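Local coordinates for hypothetical protein PH1109 (Pyrococcus horikoshii, PDB 2D59) that is of unknown function but belongs to the CoA-binding domain family, with a Rossmann-like alpha/beta fold, at residues P87-I98 and Y112-A123. Sequence-based numbering, arbitrary orientation.
Sequences PKLTMEYVEQAI and YNREASKKADEA
Pro87 O, near the start of segment 87-98, accepts two bonds from Thr90, one from the backbone N and one from OG1 at 2.8 Å. The hydroxyl comes in 16° off the carbonyl plane. From just before the other helix, Asn113 CB packs against this same oxygen at 3.4 Å. Asn113 is the N-cap residue of helix 114-122. The hydroxyl of Thr90 also lies against the methyl of Ala116. The CA atoms of Met91 and Ala116 come within 4.5 Å, a close approach that the small alanine permits. Val94 follows one turn on, and both its branches touch the partner helix. Its CG2 touches Ala116 CB, and its CG1 meets Ala120 CB at 3.6 Å. Farther along, Ile98 CD1 meets Ala123 CB, though its exact position is doubtful.

The outer edge of the contact is polar. Lys119 NZ forms a salt bridge with Glu95 OE1 at 3.0 Å, reaching the oxygen on its anti side. Lys119 leaves its helix with CG anti to the backbone N (chi1 -177°) and bends at chi3, which carries the amine across to Glu95. On the way the Lys119 and Met91 side chains cross at about a right angle, with Met91 SD 3.5 Å from Lys119 NZ. The bent Met91 chain also brings CE near the Glu115 carbonyl.

The inner faces of both helices rest on the parallel sheet. Thr90 touches Leu83 and Phe107, and Ala120 touches Val105. The helix axes run nearly parallel, 17° apart and 8.3 Å at closest approach. Strand 104-107 links the two helices, and the pair lies side by side in one helical layer on one face of the parallel sheet of a Rossmann-like alpha/beta fold.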
loop_
_atom_site.group_PDB
_atom_site.type_symbol
_atom_site.label_atom_id
_atom_site.label_comp_id
_atom_site.label_asym_id
_atom_site.label_seq_id
_atom_site.Cartn_x
_atom_site.Cartn_y
_atom_site.Cartn_z
ATOM N N PRO A 87 4.682 -5.036 -11.541
ATOM C CA PRO A 87 3.479 -4.631 -12.272
ATOM C C PRO A 87 2.582 -5.792 -12.700
ATOM O O PRO A 87 1.366 -5.737 -12.534
ATOM C CB PRO A 87 4.050 -3.872 -13.466
ATOM C CG PRO A 87 5.261 -3.220 -12.883
ATOM C CD PRO A 87 5.872 -4.348 -12.075
ATOM N N LYS A 88 3.192 -6.837 -13.246
ATOM C CA LYS A 88 2.453 -8.000 -13.723
ATOM C C LYS A 88 1.694 -8.732 -12.617
ATOM O O LYS A 88 0.769 -9.495 -12.896
ATOM C CB LYS A 88 3.411 -8.975 -14.413
ATOM C CG LYS A 88 2.726 -10.067 -15.220
ATOM C CD LYS A 88 1.997 -9.489 -16.425
ATOM C CE LYS A 88 1.341 -10.581 -17.254
ATOM N NZ LYS A 88 0.668 -10.032 -18.464
ATOM N N LEU A 89 2.078 -8.494 -11.366
ATOM C CA LEU A 89 1.434 -9.158 -10.238
ATOM C C LEU A 89 0.422 -8.294 -9.490
ATOM O O LEU A 89 -0.298 -8.790 -8.624
ATOM C CB LEU A 89 2.496 -9.651 -9.254
ATOM C CG LEU A 89 3.556 -10.598 -9.820
ATOM C CD1 LEU A 89 4.596 -10.901 -8.751
ATOM C CD2 LEU A 89 2.892 -11.877 -10.309
ATOM N N THR A 90 0.359 -7.008 -9.819
ATOM C CA THR A 90 -0.567 -6.115 -9.138
ATOM C C THR A 90 -2.032 -6.376 -9.467
ATOM O O THR A 90 -2.909 -6.107 -8.648
ATOM C CB THR A 90 -0.251 -4.639 -9.445
ATOM O OG1 THR A 90 -0.443 -4.381 -10.841
ATOM C CG2 THR A 90 1.188 -4.320 -9.060
ATOM N N MET A 91 -2.304 -6.897 -10.661
ATOM C CA MET A 91 -3.681 -7.171 -11.054
ATOM C C MET A 91 -4.372 -8.088 -10.049
ATOM O O MET A 91 -5.472 -7.797 -9.586
ATOM C CB MET A 91 -3.723 -7.808 -12.445
ATOM C CG MET A 91 -5.127 -8.157 -12.920
ATOM S SD MET A 91 -6.246 -6.737 -12.952
ATOM C CE MET A 91 -6.016 -6.166 -14.639
ATOM N N GLU A 92 -3.719 -9.192 -9.709
ATOM C CA GLU A 92 -4.290 -10.139 -8.760
ATOM C C GLU A 92 -4.629 -9.455 -7.436
ATOM O O GLU A 92 -5.705 -9.663 -6.881
ATOM C CB GLU A 92 -3.315 -11.299 -8.521
ATOM C CG GLU A 92 -2.029 -10.905 -7.820
ATOM C CD GLU A 92 -1.003 -12.020 -7.799
ATOM O OE1 GLU A 92 -1.331 -13.128 -7.319
ATOM O OE2 GLU A 92 0.133 -11.786 -8.261
ATOM N N TYR A 93 -3.716 -8.625 -6.941
ATOM C CA TYR A 93 -3.936 -7.930 -5.682
ATOM C C TYR A 93 -4.958 -6.804 -5.778
ATOM O O TYR A 93 -5.602 -6.462 -4.787
ATOM C CB TYR A 93 -2.605 -7.408 -5.134
ATOM C CG TYR A 93 -1.702 -8.528 -4.677
ATOM C CD1 TYR A 93 -0.546 -8.853 -5.383
ATOM C CD2 TYR A 93 -2.033 -9.300 -3.564
ATOM C CE1 TYR A 93 0.260 -9.921 -4.990
ATOM C CE2 TYR A 93 -1.240 -10.367 -3.166
ATOM C CZ TYR A 93 -0.096 -10.673 -3.882
ATOM O OH TYR A 93 0.689 -11.735 -3.496
ATOM N N VAL A 94 -5.108 -6.223 -6.965
ATOM C CA VAL A 94 -6.090 -5.164 -7.151
ATOM C C VAL A 94 -7.474 -5.801 -7.068
ATOM O O VAL A 94 -8.383 -5.256 -6.448
ATOM C CB VAL A 94 -5.934 -4.471 -8.521
ATOM C CG1 VAL A 94 -7.132 -3.570 -8.793
ATOM C CG2 VAL A 94 -4.657 -3.652 -8.538
ATOM N N GLU A 95 -7.621 -6.960 -7.701
ATOM C CA GLU A 95 -8.883 -7.684 -7.686
ATOM C C GLU A 95 -9.238 -8.025 -6.243
ATOM O O GLU A 95 -10.404 -7.973 -5.849
ATOM C CB GLU A 95 -8.765 -8.957 -8.530
ATOM C CG GLU A 95 -8.565 -8.675 -10.014
ATOM C CD GLU A 95 -8.325 -9.929 -10.834
ATOM O OE1 GLU A 95 -8.256 -9.819 -12.076
ATOM O OE2 GLU A 95 -8.204 -11.022 -10.242
ATOM N N GLN A 96 -8.220 -8.365 -5.457
ATOM C CA GLN A 96 -8.410 -8.687 -4.048
ATOM C C GLN A 96 -8.839 -7.434 -3.297
ATOM O O GLN A 96 -9.779 -7.463 -2.505
ATOM C CB GLN A 96 -7.110 -9.221 -3.443
ATOM C CG GLN A 96 -6.808 -10.672 -3.765
ATOM C CD GLN A 96 -5.459 -11.104 -3.236
ATOM O OE1 GLN A 96 -5.009 -10.630 -2.190
ATOM N NE2 GLN A 96 -4.805 -12.014 -3.948
ATOM N N ALA A 97 -8.137 -6.332 -3.547
ATOM C CA ALA A 97 -8.449 -5.061 -2.902
ATOM C C ALA A 97 -9.895 -4.677 -3.202
ATOM O O ALA A 97 -10.595 -4.146 -2.346
ATOM C CB ALA A 97 -7.502 -3.973 -3.405
ATOM N N ILE A 98 -10.330 -4.952 -4.429
ATOM C CA ILE A 98 -11.690 -4.643 -4.849
ATOM C C ILE A 98 -12.669 -5.445 -4.017
ATOM O O ILE A 98 -13.637 -4.905 -3.491
ATOM C CB ILE A 98 -11.930 -4.997 -6.332
ATOM C CG1 ILE A 98 -10.970 -4.201 -7.209
ATOM C CG2 ILE A 98 -13.358 -4.662 -6.731
ATOM C CD1 ILE A 98 -11.081 -2.712 -7.007
ATOM N N TYR A 112 3.656 0.134 -10.991
ATOM C CA TYR A 112 2.466 0.511 -11.745
ATOM C C TYR A 112 2.162 -0.269 -13.024
ATOM O O TYR A 112 3.035 -0.495 -13.862
ATOM C CB TYR A 112 2.508 2.009 -12.056
ATOM C CG TYR A 112 1.173 2.570 -12.471
ATOM C CD1 TYR A 112 0.827 2.692 -13.819
ATOM C CD2 TYR A 112 0.244 2.969 -11.512
ATOM C CE1 TYR A 112 -0.414 3.204 -14.200
ATOM C CE2 TYR A 112 -0.995 3.480 -11.877
ATOM C CZ TYR A 112 -1.316 3.597 -13.221
ATOM O OH TYR A 112 -2.540 4.122 -13.567
ATOM N N ASN A 113 0.901 -0.672 -13.150
ATOM C CA ASN A 113 0.393 -1.400 -14.312
ATOM C C ASN A 113 -0.917 -0.697 -14.651
ATOM O O ASN A 113 -1.813 -0.622 -13.811
ATOM C CB ASN A 113 0.112 -2.864 -13.955
ATOM C CG ASN A 113 -0.489 -3.640 -15.115
ATOM O OD1 ASN A 113 0.228 -4.160 -15.971
ATOM N ND2 ASN A 113 -1.810 -3.704 -15.159
ATOM N N ARG A 114 -1.039 -0.177 -15.869
ATOM C CA ARG A 114 -2.252 0.547 -16.237
ATOM C C ARG A 114 -3.527 -0.289 -16.248
ATOM O O ARG A 114 -4.602 0.219 -15.938
ATOM C CB ARG A 114 -2.085 1.242 -17.594
ATOM C CG ARG A 114 -1.983 0.322 -18.792
ATOM C CD ARG A 114 -2.056 1.138 -20.080
ATOM N NE ARG A 114 -3.359 1.783 -20.236
ATOM C CZ ARG A 114 -4.475 1.135 -20.558
ATOM N NH1 ARG A 114 -5.623 1.791 -20.675
ATOM N NH2 ARG A 114 -4.442 -0.171 -20.776
ATOM N N GLU A 115 -3.418 -1.564 -16.601
ATOM C CA GLU A 115 -4.595 -2.425 -16.635
ATOM C C GLU A 115 -5.151 -2.645 -15.229
ATOM O O GLU A 115 -6.358 -2.549 -15.007
ATOM C CB GLU A 115 -4.241 -3.766 -17.284
ATOM C CG GLU A 115 -3.899 -3.654 -18.763
ATOM C CD GLU A 115 -5.121 -3.401 -19.626
ATOM O OE1 GLU A 115 -5.920 -4.339 -19.822
ATOM O OE2 GLU A 115 -5.289 -2.261 -20.105
ATOM N N ALA A 116 -4.265 -2.934 -14.281
ATOM C CA ALA A 116 -4.670 -3.156 -12.897
ATOM C C ALA A 116 -5.241 -1.870 -12.303
ATOM O O ALA A 116 -6.231 -1.893 -11.572
ATOM C CB ALA A 116 -3.478 -3.628 -12.077
ATOM N N SER A 117 -4.611 -0.744 -12.624
ATOM C CA SER A 117 -5.059 0.550 -12.128
ATOM C C SER A 117 -6.431 0.897 -12.692
ATOM O O SER A 117 -7.286 1.429 -11.986
ATOM C CB SER A 117 -4.060 1.640 -12.521
ATOM O OG SER A 117 -4.502 2.916 -12.099
ATOM N N LYS A 118 -6.636 0.589 -13.968
ATOM C CA LYS A 118 -7.907 0.877 -14.622
ATOM C C LYS A 118 -9.051 0.136 -13.940
ATOM O O LYS A 118 -10.100 0.716 -13.668
ATOM C CB LYS A 118 -7.845 0.484 -16.098
ATOM C CG LYS A 118 -9.118 0.781 -16.873
ATOM C CD LYS A 118 -8.958 0.424 -18.341
ATOM C CE LYS A 118 -10.225 0.721 -19.125
ATOM N NZ LYS A 118 -10.068 0.421 -20.577
ATOM N N LYS A 119 -8.844 -1.146 -13.659
ATOM C CA LYS A 119 -9.872 -1.942 -13.003
ATOM C C LYS A 119 -10.177 -1.351 -11.632
ATOM O O LYS A 119 -11.339 -1.225 -11.241
ATOM C CB LYS A 119 -9.412 -3.395 -12.863
ATOM C CG LYS A 119 -10.451 -4.322 -12.246
ATOM C CD LYS A 119 -10.010 -5.775 -12.306
ATOM C CE LYS A 119 -9.896 -6.260 -13.742
ATOM N NZ LYS A 119 -9.460 -7.683 -13.815
ATOM N N ALA A 120 -9.129 -0.974 -10.908
ATOM C CA ALA A 120 -9.298 -0.388 -9.586
ATOM C C ALA A 120 -10.108 0.901 -9.683
ATOM O O ALA A 120 -11.013 1.138 -8.885
ATOM C CB ALA A 120 -7.937 -0.104 -8.965
ATOM N N ASP A 121 -9.776 1.730 -10.668
ATOM C CA ASP A 121 -10.468 2.998 -10.864
ATOM C C ASP A 121 -11.935 2.790 -11.216
ATOM O O ASP A 121 -12.807 3.475 -10.688
ATOM C CB ASP A 121 -9.783 3.816 -11.964
ATOM C CG ASP A 121 -10.516 5.112 -12.272
ATOM O OD1 ASP A 121 -10.828 5.869 -11.326
ATOM O OD2 ASP A 121 -10.778 5.377 -13.465
ATOM N N GLU A 122 -12.204 1.845 -12.110
ATOM C CA GLU A 122 -13.577 1.564 -12.512
ATOM C C GLU A 122 -14.388 1.026 -11.336
ATOM O O GLU A 122 -15.619 1.067 -11.348
ATOM C CB GLU A 122 -13.598 0.553 -13.660
ATOM C CG GLU A 122 -12.912 1.045 -14.925
ATOM C CD GLU A 122 -13.046 0.072 -16.080
ATOM O OE1 GLU A 122 -12.653 -1.104 -15.923
ATOM O OE2 GLU A 122 -13.543 0.486 -17.147
ATOM N N ALA A 123 -13.692 0.526 -10.319
ATOM C CA ALA A 123 -14.352 -0.017 -9.137
ATOM C C ALA A 123 -14.558 1.048 -8.063
ATOM O O ALA A 123 -15.092 0.759 -6.989
ATOM C CB ALA A 123 -13.544 -1.179 -8.576
#